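Local coordinates for protein GCN5-related N-acetyltransferase (Brucella melitensis biovar Abortus 2308, PDB 3TCV) that probably transfers an acetyl group from acetyl-CoA to an amine, perhaps a protein N-terminus, as other members of the GNAT family do, at residues B[40-46]-B[146-151]; B[70-74]-B[132-136]; B[160-164]-B[207-211]. All blocks are in the same frame, centred on the assembly; numbering follows the deposited sequence.

Contact 1: B[40-46]-B[146-151]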
ATOM      1  N   GLU B  40     -16.365  20.499 -13.402  1.00 28.49           N
ATOM      2  CA  GLU B  40     -16.159  21.715 -14.171  1.00 30.06           C
ATOM      3  C   GLU B  40     -15.432  22.769 -13.338  1.00 29.05           C
ATOM      4  O   GLU B  40     -15.887  23.142 -12.265  1.00 28.30           O
ATOM      5  CB  GLU B  40     -17.526  22.264 -14.597  1.00 32.39           C
ATOM      6  CG  GLU B  40     -17.481  23.462 -15.533  1.00 34.29           C
ATOM      7  CD  GLU B  40     -17.325  23.089 -16.988  1.00 36.28           C
ATOM      8  OE1 GLU B  40     -17.761  21.980 -17.368  1.00 37.15           O
ATOM      9  OE2 GLU B  40     -16.783  23.926 -17.749  1.00 37.07           O
ATOM     10  N   GLY B  41     -14.309  23.261 -13.847  1.00 28.81           N
ATOM     11  CA  GLY B  41     -13.597  24.341 -13.207  1.00 28.24           C
ATOM     12  C   GLY B  41     -13.529  25.555 -14.116  1.00 28.94           C
ATOM     13  O   GLY B  41     -14.195  25.612 -15.152  1.00 29.33           O
ATOM     14  N   ARG B  42     -12.702  26.514 -13.736  1.00 29.71           N
ATOM     15  CA  ARG B  42     -12.458  27.716 -14.548  1.00 30.67           C
ATOM     16  C   ARG B  42     -11.551  27.433 -15.748  1.00 29.48           C
ATOM     17  O   ARG B  42     -11.765  27.979 -16.839  1.00 28.60           O
ATOM     18  CB  ARG B  42     -11.834  28.809 -13.687  1.00 32.45           C
ATOM     19  CG  ARG B  42     -11.512  30.101 -14.425  1.00 35.72           C
ATOM     20  CD  ARG B  42     -10.975  31.149 -13.454  1.00 38.54           C
ATOM     21  NE  ARG B  42     -11.986  31.547 -12.475  1.00 40.71           N
ATOM     22  CZ  ARG B  42     -12.933  32.467 -12.692  1.00 43.17           C
ATOM     23  NH1 ARG B  42     -13.015  33.112 -13.859  1.00 42.57           N
ATOM     24  NH2 ARG B  42     -13.806  32.744 -11.732  1.00 44.09           N
ATOM     25  N   TYR B  43     -10.528  26.599 -15.541  1.00 26.92           N
ATOM     26  CA  TYR B  43      -9.490  26.353 -16.560  1.00 26.77           C
ATOM     27  C   TYR B  43      -9.623  24.981 -17.229  1.00 25.88           C
ATOM     28  O   TYR B  43      -9.195  24.797 -18.355  1.00 26.78           O
ATOM     29  CB  TYR B  43      -8.095  26.487 -15.920  1.00 26.20           C
ATOM     30  CG  TYR B  43      -7.915  27.782 -15.159  1.00 26.72           C
ATOM     31  CD1 TYR B  43      -7.722  28.983 -15.827  1.00 27.50           C
ATOM     32  CD2 TYR B  43      -7.944  27.816 -13.766  1.00 26.94           C
ATOM     33  CE1 TYR B  43      -7.565  30.172 -15.140  1.00 28.04           C
ATOM     34  CE2 TYR B  43      -7.804  29.009 -13.075  1.00 26.92           C
ATOM     35  CZ  TYR B  43      -7.597  30.186 -13.767  1.00 27.57           C
ATOM     36  OH  TYR B  43      -7.458  31.402 -13.102  1.00 28.11           O
ATOM     37  N   VAL B  44     -10.235  24.030 -16.533  1.00 25.81           N
ATOM     38  CA  VAL B  44     -10.217  22.621 -16.919  1.00 25.66           C
ATOM     39  C   VAL B  44     -11.596  21.990 -16.697  1.00 25.71           C
ATOM     40  O   VAL B  44     -12.373  22.444 -15.844  1.00 24.67           O
ATOM     41  CB  VAL B  44      -9.169  21.885 -16.055  1.00 25.29           C
ATOM     42  CG1 VAL B  44      -9.769  21.493 -14.697  1.00 24.85           C
ATOM     43  CG2 VAL B  44      -8.590  20.698 -16.790  1.00 24.78           C
ATOM     44  N   ARG B  45     -11.888  20.953 -17.476  1.00 25.44           N
ATOM     45  CA  ARG B  45     -13.044  20.104 -17.272  1.00 25.99           C
ATOM     46  C   ARG B  45     -12.568  18.650 -17.186  1.00 24.70           C
ATOM     47  O   ARG B  45     -11.699  18.238 -17.957  1.00 24.07           O
ATOM     48  CB  ARG B  45     -14.025  20.276 -18.427  1.00 28.77           C
ATOM     49  CG  ARG B  45     -15.305  19.486 -18.269  1.00 30.31           C
ATOM     50  CD  ARG B  45     -16.385  20.008 -19.209  1.00 33.90           C
ATOM     51  NE  ARG B  45     -16.161  19.590 -20.583  1.00 36.57           N
ATOM     52  CZ  ARG B  45     -15.707  20.362 -21.578  1.00 39.84           C
ATOM     53  NH1 ARG B  45     -15.419  21.654 -21.390  1.00 41.43           N
ATOM     54  NH2 ARG B  45     -15.560  19.836 -22.803  1.00 40.44           N
ATOM     55  N   LEU B  46     -13.136  17.892 -16.246  1.00 23.77           N
ATOM     56  CA  LEU B  46     -12.856  16.471 -16.107  1.00 22.87           C
ATOM     57  C   LEU B  46     -14.091  15.711 -16.536  1.00 23.36           C
ATOM     58  O   LEU B  46     -15.165  15.946 -16.003  1.00 23.39           O
ATOM     59  CB  LEU B  46     -12.500  16.110 -14.652  1.00 22.37           C
ATOM     60  CG  LEU B  46     -11.396  16.928 -13.975  1.00 21.95           C
ATOM     61  CD1 LEU B  46     -11.073  16.440 -12.559  1.00 21.94           C
ATOM     62  CD2 LEU B  46     -10.162  16.907 -14.869  1.00 22.23           C
ATOM     63  N   GLU B 146      -5.735  22.902 -11.267  1.00 19.27           N
ATOM     64  CA  GLU B 146      -7.184  22.757 -11.050  1.00 20.36           C
ATOM     65  C   GLU B 146      -7.684  21.312 -11.263  1.00 20.18           C
ATOM     66  O   GLU B 146      -8.622  20.897 -10.583  1.00 20.25           O
ATOM     67  CB  GLU B 146      -7.984  23.763 -11.891  1.00 21.29           C
ATOM     68  CG  GLU B 146      -9.446  23.830 -11.494  1.00 22.06           C
ATOM     69  CD  GLU B 146     -10.211  24.867 -12.306  1.00 23.96           C
ATOM     70  OE1 GLU B 146     -10.037  24.923 -13.541  1.00 24.46           O
ATOM     71  OE2 GLU B 146     -10.996  25.620 -11.704  1.00 25.74           O
ATOM     72  N   ALA B 147      -7.049  20.548 -12.167  1.00 19.75           N
ATOM     73  CA  ALA B 147      -7.374  19.129 -12.342  1.00 18.92           C
ATOM     74  C   ALA B 147      -7.186  18.345 -11.040  1.00 18.68           C
ATOM     75  O   ALA B 147      -8.021  17.505 -10.661  1.00 18.38           O
ATOM     76  CB  ALA B 147      -6.520  18.521 -13.432  1.00 18.29           C
ATOM     77  N   GLN B 148      -6.084  18.636 -10.362  1.00 18.60           N
ATOM     78  CA  GLN B 148      -5.771  18.025  -9.063  1.00 18.60           C
ATOM     79  C   GLN B 148      -6.808  18.487  -8.017  1.00 18.36           C
ATOM     80  O   GLN B 148      -7.400  17.653  -7.289  1.00 17.67           O
ATOM     81  CB  GLN B 148      -4.335  18.405  -8.648  1.00 18.69           C
ATOM     82  CG  GLN B 148      -3.653  17.535  -7.624  1.00 19.58           C
ATOM     83  CD  GLN B 148      -4.391  17.395  -6.308  1.00 19.50           C
ATOM     84  OE1 GLN B 148      -4.976  16.377  -6.068  1.00 20.58           O
ATOM     85  NE2 GLN B 148      -4.319  18.389  -5.448  1.00 20.40           N
ATOM     86  N   PHE B 149      -7.022  19.812  -7.971  1.00 18.33           N
ATOM     87  CA  PHE B 149      -7.934  20.449  -7.034  1.00 18.92           C
ATOM     88  C   PHE B 149      -9.325  19.849  -7.105  1.00 18.55           C
ATOM     89  O   PHE B 149      -9.942  19.577  -6.076  1.00 18.58           O
ATOM     90  CB  PHE B 149      -8.060  21.961  -7.293  1.00 19.60           C
ATOM     91  CG  PHE B 149      -9.000  22.661  -6.337  1.00 20.44           C
ATOM     92  CD1 PHE B 149      -8.663  22.824  -4.997  1.00 21.10           C
ATOM     93  CD2 PHE B 149     -10.243  23.111  -6.768  1.00 21.60           C
ATOM     94  CE1 PHE B 149      -9.544  23.450  -4.116  1.00 21.38           C
ATOM     95  CE2 PHE B 149     -11.125  23.744  -5.898  1.00 22.17           C
ATOM     96  CZ  PHE B 149     -10.773  23.918  -4.570  1.00 21.68           C
ATOM     97  N   LEU B 150      -9.848  19.686  -8.316  1.00 18.84           N
ATOM     98  CA  LEU B 150     -11.202  19.173  -8.465  1.00 18.99           C
ATOM     99  C   LEU B 150     -11.377  17.759  -7.877  1.00 18.98           C
ATOM    100  O   LEU B 150     -12.402  17.462  -7.280  1.00 19.79           O
ATOM    101  CB  LEU B 150     -11.647  19.229  -9.921  1.00 19.34           C
ATOM    102  CG  LEU B 150     -11.915  20.620 -10.511  1.00 20.03           C
ATOM    103  CD1 LEU B 150     -12.049  20.502 -12.025  1.00 19.89           C
ATOM    104  CD2 LEU B 150     -13.129  21.310  -9.871  1.00 20.79           C
ATOM    105  N   PHE B 151     -10.381  16.887  -8.040  1.00 18.35           N
ATOM    106  CA  PHE B 151     -10.411  15.590  -7.394  1.00 18.16           C
ATOM    107  C   PHE B 151     -10.343  15.725  -5.868  1.00 18.30           C
ATOM    108  O   PHE B 151     -11.091  15.056  -5.149  1.00 18.54           O
ATOM    109  CB  PHE B 151      -9.229  14.733  -7.857  1.00 17.70           C
ATOM    110  CG  PHE B 151      -9.501  13.832  -9.044  1.00 17.73           C
ATOM    111  CD1 PHE B 151     -10.651  13.937  -9.830  1.00 18.22           C
ATOM    112  CD2 PHE B 151      -8.536  12.882  -9.411  1.00 17.48           C
ATOM    113  CE1 PHE B 151     -10.843  13.073 -10.908  1.00 18.39           C
ATOM    114  CE2 PHE B 151      -8.728  12.031 -10.490  1.00 17.69           C
ATOM    115  CZ  PHE B 151      -9.885  12.141 -11.239  1.00 18.06           C
TER

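Contact 2: B[70-74]-B[132-136]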
ATOM      1  N   ARG B  70       7.864  12.516 -21.527  1.00 22.61           N
ATOM      2  CA  ARG B  70       6.728  12.697 -20.627  1.00 21.95           C
ATOM      3  C   ARG B  70       6.229  11.399 -20.024  1.00 20.99           C
ATOM      4  O   ARG B  70       5.647  11.419 -18.951  1.00 21.25           O
ATOM      5  CB  ARG B  70       5.569  13.402 -21.340  1.00 22.24           C
ATOM      6  CG  ARG B  70       5.888  14.824 -21.758  1.00 23.30           C
ATOM      7  CD  ARG B  70       4.815  15.423 -22.647  1.00 23.79           C
ATOM      8  NE  ARG B  70       5.275  16.717 -23.152  1.00 24.97           N
ATOM      9  CZ  ARG B  70       5.231  17.856 -22.469  1.00 26.08           C
ATOM     10  NH1 ARG B  70       4.658  17.927 -21.268  1.00 25.80           N
ATOM     11  NH2 ARG B  70       5.731  18.960 -23.028  1.00 27.16           N
ATOM     12  N   PHE B  71       6.416  10.279 -20.725  1.00 20.65           N
ATOM     13  CA  PHE B  71       5.913   8.984 -20.254  1.00 19.92           C
ATOM     14  C   PHE B  71       6.943   8.193 -19.463  1.00 19.71           C
ATOM     15  O   PHE B  71       6.622   7.108 -19.004  1.00 19.58           O
ATOM     16  CB  PHE B  71       5.417   8.132 -21.433  1.00 19.89           C
ATOM     17  CG  PHE B  71       3.970   8.349 -21.779  1.00 19.91           C
ATOM     18  CD1 PHE B  71       3.038   7.343 -21.595  1.00 20.16           C
ATOM     19  CD2 PHE B  71       3.529   9.565 -22.267  1.00 20.34           C
ATOM     20  CE1 PHE B  71       1.711   7.534 -21.905  1.00 19.98           C
ATOM     21  CE2 PHE B  71       2.195   9.766 -22.578  1.00 20.32           C
ATOM     22  CZ  PHE B  71       1.285   8.753 -22.395  1.00 20.52           C
ATOM     23  N   THR B  72       8.152   8.731 -19.281  1.00 19.98           N
ATOM     24  CA  THR B  72       9.269   7.993 -18.656  1.00 20.79           C
ATOM     25  C   THR B  72       8.852   7.251 -17.390  1.00 20.69           C
ATOM     26  O   THR B  72       9.116   6.041 -17.257  1.00 20.25           O
ATOM     27  CB  THR B  72      10.422   8.948 -18.285  1.00 22.03           C
ATOM     28  OG1 THR B  72      10.915   9.590 -19.470  1.00 23.81           O
ATOM     29  CG2 THR B  72      11.560   8.192 -17.617  1.00 21.99           C
ATOM     30  N   TRP B  73       8.185   7.969 -16.484  1.00 20.92           N
ATOM     31  CA  TRP B  73       7.852   7.426 -15.158  1.00 21.68           C
ATOM     32  C   TRP B  73       6.496   6.826 -15.062  1.00 21.61           C
ATOM     33  O   TRP B  73       6.134   6.318 -14.006  1.00 22.29           O
ATOM     34  CB  TRP B  73       7.980   8.516 -14.087  1.00 22.95           C
ATOM     35  CG  TRP B  73       9.300   9.198 -14.118  1.00 24.27           C
ATOM     36  CD1 TRP B  73       9.579  10.484 -14.571  1.00 25.27           C
ATOM     37  CD2 TRP B  73      10.575   8.652 -13.700  1.00 25.73           C
ATOM     38  NE1 TRP B  73      10.905  10.766 -14.453  1.00 25.90           N
ATOM     39  CE2 TRP B  73      11.568   9.701 -13.944  1.00 26.33           C
ATOM     40  CE3 TRP B  73      10.989   7.442 -13.179  1.00 26.72           C
ATOM     41  CZ2 TRP B  73      12.907   9.524 -13.652  1.00 28.03           C
ATOM     42  CZ3 TRP B  73      12.345   7.268 -12.886  1.00 28.44           C
ATOM     43  CH2 TRP B  73      13.286   8.283 -13.128  1.00 28.53           C
ATOM     44  N   LEU B  74       5.707   6.907 -16.131  1.00 21.22           N
ATOM     45  CA  LEU B  74       4.375   6.321 -16.152  1.00 21.29           C
ATOM     46  C   LEU B  74       4.475   4.820 -16.360  1.00 21.27           C
ATOM     47  O   LEU B  74       5.496   4.328 -16.791  1.00 20.17           O
ATOM     48  CB  LEU B  74       3.551   6.947 -17.274  1.00 22.05           C
ATOM     49  CG  LEU B  74       3.138   8.399 -17.063  1.00 22.93           C
ATOM     50  CD1 LEU B  74       2.117   8.821 -18.119  1.00 23.16           C
ATOM     51  CD2 LEU B  74       2.569   8.581 -15.668  1.00 24.30           C
ATOM     52  N   ILE B 132      -1.547   9.778 -13.638  1.00 16.16           N
ATOM     53  CA  ILE B 132      -1.587  11.156 -14.169  1.00 16.20           C
ATOM     54  C   ILE B 132      -0.738  11.312 -15.426  1.00 16.62           C
ATOM     55  O   ILE B 132       0.450  11.008 -15.429  1.00 15.77           O
ATOM     56  CB  ILE B 132      -1.065  12.169 -13.109  1.00 16.39           C
ATOM     57  CG1 ILE B 132      -2.004  12.187 -11.894  1.00 16.31           C
ATOM     58  CG2 ILE B 132      -0.912  13.569 -13.731  1.00 16.69           C
ATOM     59  CD1 ILE B 132      -1.464  13.004 -10.724  1.00 16.04           C
ATOM     60  N   TYR B 133      -1.361  11.787 -16.503  1.00 16.78           N
ATOM     61  CA  TYR B 133      -0.625  12.310 -17.634  1.00 17.22           C
ATOM     62  C   TYR B 133      -1.231  13.657 -17.990  1.00 17.28           C
ATOM     63  O   TYR B 133      -2.367  13.719 -18.471  1.00 17.29           O
ATOM     64  CB  TYR B 133      -0.678  11.388 -18.867  1.00 17.87           C
ATOM     65  CG  TYR B 133      -0.091  12.066 -20.075  1.00 17.81           C
ATOM     66  CD1 TYR B 133       1.217  12.539 -20.046  1.00 18.67           C
ATOM     67  CD2 TYR B 133      -0.826  12.266 -21.232  1.00 18.58           C
ATOM     68  CE1 TYR B 133       1.775  13.210 -21.125  1.00 18.85           C
ATOM     69  CE2 TYR B 133      -0.270  12.936 -22.332  1.00 18.36           C
ATOM     70  CZ  TYR B 133       1.026  13.396 -22.272  1.00 18.73           C
ATOM     71  OH  TYR B 133       1.629  14.060 -23.336  1.00 19.96           O
ATOM     72  N   TRP B 134      -0.459  14.718 -17.734  1.00 17.35           N
ATOM     73  CA  TRP B 134      -0.836  16.076 -18.088  1.00 17.61           C
ATOM     74  C   TRP B 134       0.083  16.558 -19.178  1.00 18.09           C
ATOM     75  O   TRP B 134       1.255  16.857 -18.949  1.00 18.36           O
ATOM     76  CB  TRP B 134      -0.761  16.982 -16.867  1.00 17.44           C
ATOM     77  CG  TRP B 134      -1.742  16.667 -15.770  1.00 17.27           C
ATOM     78  CD1 TRP B 134      -3.010  16.120 -15.876  1.00 17.07           C
ATOM     79  CD2 TRP B 134      -1.559  16.942 -14.339  1.00 17.18           C
ATOM     80  NE1 TRP B 134      -3.593  16.000 -14.638  1.00 17.31           N
ATOM     81  CE2 TRP B 134      -2.782  16.507 -13.678  1.00 17.11           C
ATOM     82  CE3 TRP B 134      -0.528  17.464 -13.579  1.00 17.36           C
ATOM     83  CZ2 TRP B 134      -2.932  16.575 -12.311  1.00 17.43           C
ATOM     84  CZ3 TRP B 134      -0.692  17.532 -12.192  1.00 17.38           C
ATOM     85  CH2 TRP B 134      -1.867  17.095 -11.577  1.00 17.24           C
ATOM     86  N   GLY B 135      -0.444  16.609 -20.398  1.00 18.87           N
ATOM     87  CA  GLY B 135       0.337  16.968 -21.556  1.00 19.41           C
ATOM     88  C   GLY B 135       0.615  18.449 -21.683  1.00 20.02           C
ATOM     89  O   GLY B 135       0.235  19.262 -20.823  1.00 20.09           O
ATOM     90  N   PRO B 136       1.298  18.814 -22.760  1.00 21.54           N
ATOM     91  CA  PRO B 136       1.802  20.178 -22.940  1.00 22.50           C
ATOM     92  C   PRO B 136       0.742  21.281 -22.938  1.00 22.86           C
ATOM     93  O   PRO B 136       1.064  22.407 -22.569  1.00 23.98           O
ATOM     94  CB  PRO B 136       2.539  20.116 -24.273  1.00 23.12           C
ATOM     95  CG  PRO B 136       2.056  18.906 -24.967  1.00 22.73           C
ATOM     96  CD  PRO B 136       1.544  17.957 -23.932  1.00 21.66           C
TER
HETATM   97  O   HOH W   1       3.750  15.843 -19.469  1.00 25.15           O

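Contact 3: B[160-164]-B[207-211]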
ATOM      1  N   GLY B 160     -16.257  12.621   1.586  1.00 20.45           N
ATOM      2  CA  GLY B 160     -15.969  12.637   3.022  1.00 20.20           C
ATOM      3  C   GLY B 160     -14.866  11.669   3.415  1.00 19.63           C
ATOM      4  O   GLY B 160     -14.892  11.094   4.500  1.00 19.37           O
ATOM      5  N   TYR B 161     -13.872  11.510   2.537  1.00 18.73           N
ATOM      6  CA  TYR B 161     -12.740  10.617   2.842  1.00 18.33           C
ATOM      7  C   TYR B 161     -11.781  11.227   3.880  1.00 17.96           C
ATOM      8  O   TYR B 161     -11.881  12.421   4.224  1.00 18.50           O
ATOM      9  CB  TYR B 161     -12.016  10.230   1.550  1.00 17.99           C
ATOM     10  CG  TYR B 161     -12.649   9.097   0.780  1.00 18.29           C
ATOM     11  CD1 TYR B 161     -11.862   8.091   0.204  1.00 18.04           C
ATOM     12  CD2 TYR B 161     -14.018   9.023   0.591  1.00 19.03           C
ATOM     13  CE1 TYR B 161     -12.432   7.061  -0.517  1.00 18.25           C
ATOM     14  CE2 TYR B 161     -14.595   7.990  -0.129  1.00 19.21           C
ATOM     15  CZ  TYR B 161     -13.810   7.009  -0.689  1.00 18.81           C
ATOM     16  OH  TYR B 161     -14.372   5.973  -1.420  1.00 18.53           O
ATOM     17  N   ARG B 162     -10.903  10.380   4.437  1.00 17.33           N
ATOM     18  CA  ARG B 162     -10.026  10.742   5.551  1.00 16.91           C
ATOM     19  C   ARG B 162      -8.582  10.978   5.098  1.00 15.94           C
ATOM     20  O   ARG B 162      -7.809  11.596   5.801  1.00 15.29           O
ATOM     21  CB  ARG B 162      -9.932   9.586   6.571  1.00 17.77           C
ATOM     22  CG  ARG B 162     -11.207   9.089   7.178  1.00 18.98           C
ATOM     23  CD  ARG B 162     -10.896   8.133   8.316  1.00 18.92           C
ATOM     24  NE  ARG B 162     -10.297   8.839   9.447  1.00 18.91           N
ATOM     25  CZ  ARG B 162      -9.267   8.404  10.180  1.00 18.93           C
ATOM     26  NH1 ARG B 162      -8.657   7.244   9.915  1.00 18.54           N
ATOM     27  NH2 ARG B 162      -8.817   9.152  11.164  1.00 18.53           N
ATOM     28  N   ARG B 163      -8.208  10.367   3.976  1.00 15.34           N
ATOM     29  CA  ARG B 163      -6.806  10.284   3.543  1.00 14.61           C
ATOM     30  C   ARG B 163      -6.755  10.220   2.022  1.00 14.47           C
ATOM     31  O   ARG B 163      -7.436   9.370   1.380  1.00 14.19           O
ATOM     32  CB  ARG B 163      -6.163   9.026   4.166  1.00 14.41           C
ATOM     33  CG  ARG B 163      -4.775   8.636   3.655  1.00 14.18           C
ATOM     34  CD  ARG B 163      -4.281   7.303   4.221  1.00 14.21           C
ATOM     35  NE  ARG B 163      -3.043   6.908   3.534  1.00 13.99           N
ATOM     36  CZ  ARG B 163      -1.846   7.450   3.733  1.00 13.84           C
ATOM     37  NH1 ARG B 163      -1.643   8.296   4.710  1.00 13.85           N
ATOM     38  NH2 ARG B 163      -0.810   7.071   3.000  1.00 13.98           N
ATOM     39  N   TYR B 164      -5.963  11.125   1.438  1.00 14.41           N
ATOM     40  CA  TYR B 164      -5.851  11.295  -0.021  1.00 14.32           C
ATOM     41  C   TYR B 164      -4.373  11.165  -0.385  1.00 14.21           C
ATOM     42  O   TYR B 164      -3.523  11.877   0.159  1.00 13.95           O
ATOM     43  CB  TYR B 164      -6.399  12.671  -0.364  1.00 14.56           C
ATOM     44  CG  TYR B 164      -6.421  13.080  -1.814  1.00 14.87           C
ATOM     45  CD1 TYR B 164      -7.047  12.308  -2.778  1.00 15.35           C
ATOM     46  CD2 TYR B 164      -5.852  14.280  -2.213  1.00 15.10           C
ATOM     47  CE1 TYR B 164      -7.092  12.742  -4.093  1.00 15.77           C
ATOM     48  CE2 TYR B 164      -5.896  14.723  -3.522  1.00 15.31           C
ATOM     49  CZ  TYR B 164      -6.521  13.937  -4.462  1.00 15.38           C
ATOM     50  OH  TYR B 164      -6.578  14.363  -5.771  1.00 16.15           O
ATOM     51  N   SER B 207       0.630  12.191   1.578  1.00 12.88           N
ATOM     52  CA  SER B 207      -0.790  12.239   1.859  1.00 12.90           C
ATOM     53  C   SER B 207      -1.280  13.605   2.292  1.00 13.10           C
ATOM     54  O   SER B 207      -0.523  14.427   2.851  1.00 13.03           O
ATOM     55  CB  SER B 207      -1.172  11.230   2.917  1.00 12.81           C
ATOM     56  OG  SER B 207      -0.736  11.593   4.220  1.00 12.85           O
ATOM     57  N   VAL B 208      -2.557  13.824   2.025  1.00 13.30           N
ATOM     58  CA  VAL B 208      -3.320  14.934   2.588  1.00 13.47           C
ATOM     59  C   VAL B 208      -4.412  14.284   3.460  1.00 13.87           C
ATOM     60  O   VAL B 208      -5.143  13.411   2.993  1.00 13.92           O
ATOM     61  CB  VAL B 208      -3.947  15.845   1.516  1.00 13.50           C
ATOM     62  CG1 VAL B 208      -4.853  16.892   2.141  1.00 13.46           C
ATOM     63  CG2 VAL B 208      -2.856  16.559   0.730  1.00 13.54           C
ATOM     64  N   LEU B 209      -4.485  14.702   4.719  1.00 14.08           N
ATOM     65  CA  LEU B 209      -5.542  14.274   5.650  1.00 14.66           C
ATOM     66  C   LEU B 209      -6.743  15.197   5.610  1.00 15.18           C
ATOM     67  O   LEU B 209      -6.629  16.378   5.264  1.00 14.77           O
ATOM     68  CB  LEU B 209      -5.011  14.244   7.087  1.00 14.65           C
ATOM     69  CG  LEU B 209      -3.791  13.371   7.362  1.00 14.71           C
ATOM     70  CD1 LEU B 209      -3.560  13.369   8.882  1.00 15.06           C
ATOM     71  CD2 LEU B 209      -3.961  11.977   6.777  1.00 14.78           C
ATOM     72  N   ASP B 210      -7.903  14.671   5.977  1.00 15.88           N
ATOM     73  CA  ASP B 210      -9.110  15.502   6.061  1.00 16.70           C
ATOM     74  C   ASP B 210      -8.900  16.768   6.920  1.00 17.12           C
ATOM     75  O   ASP B 210      -9.402  17.852   6.599  1.00 17.02           O
ATOM     76  CB  ASP B 210     -10.330  14.677   6.502  1.00 17.25           C
ATOM     77  CG  ASP B 210     -10.119  13.900   7.805  1.00 17.97           C
ATOM     78  OD1 ASP B 210      -9.054  14.001   8.458  1.00 18.34           O
ATOM     79  OD2 ASP B 210     -11.080  13.189   8.189  1.00 18.98           O
ATOM     80  N   SER B 211      -8.106  16.654   7.979  1.00 17.40           N
ATOM     81  CA  SER B 211      -7.817  17.810   8.850  1.00 17.98           C
ATOM     82  C   SER B 211      -6.930  18.883   8.190  1.00 17.83           C
ATOM     83  O   SER B 211      -6.903  20.039   8.642  1.00 18.60           O
ATOM     84  CB  SER B 211      -7.168  17.332  10.148  1.00 18.49           C
ATOM     85  OG  SER B 211      -5.957  16.645   9.892  1.00 19.41           O
TER
HETATM   86  O   HOH W   2     -11.448  11.351  10.140  1.00 23.18           O

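Contact 1: B[40-46]-B[146-151]
E146 reaches the backbone of R42 and Y43 because its CG lies anti to the backbone N (chi1 -169°) and the chain stays extended beyond it. The carboxylate therefore ends in the hairpin loop between strands 39-40 and 44-48. OE2 of E146 accepts R42 N at 2.8 Å, on its syn side but tilted out of the carboxylate plane. OE1 of E146 accepts Y43 N at 2.7 Å through its syn lone pair, with an N-H...O angle of 159°. A weak third bond joins V44 N to E146 OE1 at 3.1 Å. Three successive amides thus grip one buried carboxylate, which would probably favour its charged form. G41 CA comes to 3.3 Å from E146 OE2; the lack of a side chain there lets the carboxylate this close. G41 N bonds to V44 O across the base of the loop.

Apolar packing continues along the strand. V44 CG1 meets L150 CD1 at 3.6 Å, the side chains running past each other in opposite directions. L46 CD1 touches F151 CD1 at 3.7 Å and rests on L150 CB. Its other methyl, CD2, faces A147 CB.

The contact lays helix 142-158 over the start of strand 44-48, with their local directions at 45°. V103 of the adjacent strand 99-105 touches V44, L46 and A147. F151 meets F101 edge-to-face, and Q115 of strand 110-121 binds A147 O. This is helix-on-sheet packing within the GNAT fold.

Contact 2: B[70-74]-B[132-136]
Y133 and F71 meet with their ring planes at 48°. CE2 of F71 stands over the centre of one Y133 face, 3.8 Å from Y133 CE1. The ring is held between F71 and, over its opposite face, the backbone N of G135. Its CB already points at 70-74, and CG anti to the backbone N (chi1 171°) carries the ring to F71.

R70 CB approaches the same ring at its edge. The extended R70 chain takes CD past Y133 OH at 3.5 Å and brings the guanidinium onto P136. P136 CB sits over one guanidinium face, 3.6 Å from R70 NH2. In the guanidinium plane a water accepts from R70 NH1 at 2.9 Å and donates to W134 O at 2.7 Å. R70 NE has a salt bridge with D66, and Y133 OH bonds A61 O.

L74, brought in by a type I turn from F71, sets CD2 3.2 Å from I132 O and rests CD1 on Y133 CB.

The contact joins the end of helix 67-70 and the following loop to the end of strand 126-134. That strand leads into helix 142-158, the strand-loop-helix unit that in GNAT enzymes usually holds the acetyl-CoA pyrophosphate. R114 of strand 110-121 touches F71, L74 and Y133.

Contact 3: B[160-164]-B[207-211]
S207 lays its CB over one face of the R163 guanidinium, 3.5 Å from R163 NH1. The R163 chain is extended from CG to NE, with CG anti to the backbone N (chi1 170°), which carries the flat group to S207. The S207 OG is bonded to E187, and E187 also forms a salt bridge with R163 NH2. The CA of S207 makes a C-H...O contact with Y164 O.

V208 forms the antiparallel hydrogen-bonded pair with Y164. V208 N donates to Y164 O at 2.9 Å, and Y164 N donates to V208 O at 2.9 Å. Both donors lie in the carbonyl planes. V208 CB stands at the edge of the Y164 ring, on the sheet face where F156 of helix 142-158 also packs.

L209 pairs with R163 as a non-hydrogen-bonded pair. Its CA points a hydrogen at R162 O. Its side chain shares a sheet face with R163.

D210 ends the pairing. Its N donates to R162 O at 3.1 Å, from well above the carbonyl plane. D210 OD2 stays 4.6 Å from R162 NE, too far for a salt bridge. One water links them, accepting from R162 NE at 2.8 Å and donating to D210 OD2 at 2.7 Å.

In the GNAT sheet, strand 199-209 lies between 163-169 and 185-196. Several polar ends reach the second subunit. There R162 NH1 binds N200, R163 NH1 binds R191 O, S207 OG binds R191 NH2, and D210 OD1 binds Q192. The backbone bonds thus join two strands within the chain. R163 divides its bonds between E165 and E187 of its own chain and R191 O of the second subunit, while R162 and D210 share a water and each reach across to that subunit.

How the contacts relate
From the N terminus, 40-46 is the first segment, and contact 1 closes a long loop when the chain returns at 146-151. Contact 2 is nested inside that loop: 70-74 meets 132-136 before helix 142-158 begins. Contact 3 follows in series, opening at 160-164 and closing at 207-211. All three reach the same mixed sheet. Contacts 1 and 2 touch where W134 packs on A147 and Q148. Contacts 1 and 3 touch through Q148 OE1 and Y164 OH, a probable hydrogen bond. Contacts 2 and 3 do not touch and lie on opposite sides of the chain's centre. Helix 142-158 thus links the early strands to the later ones.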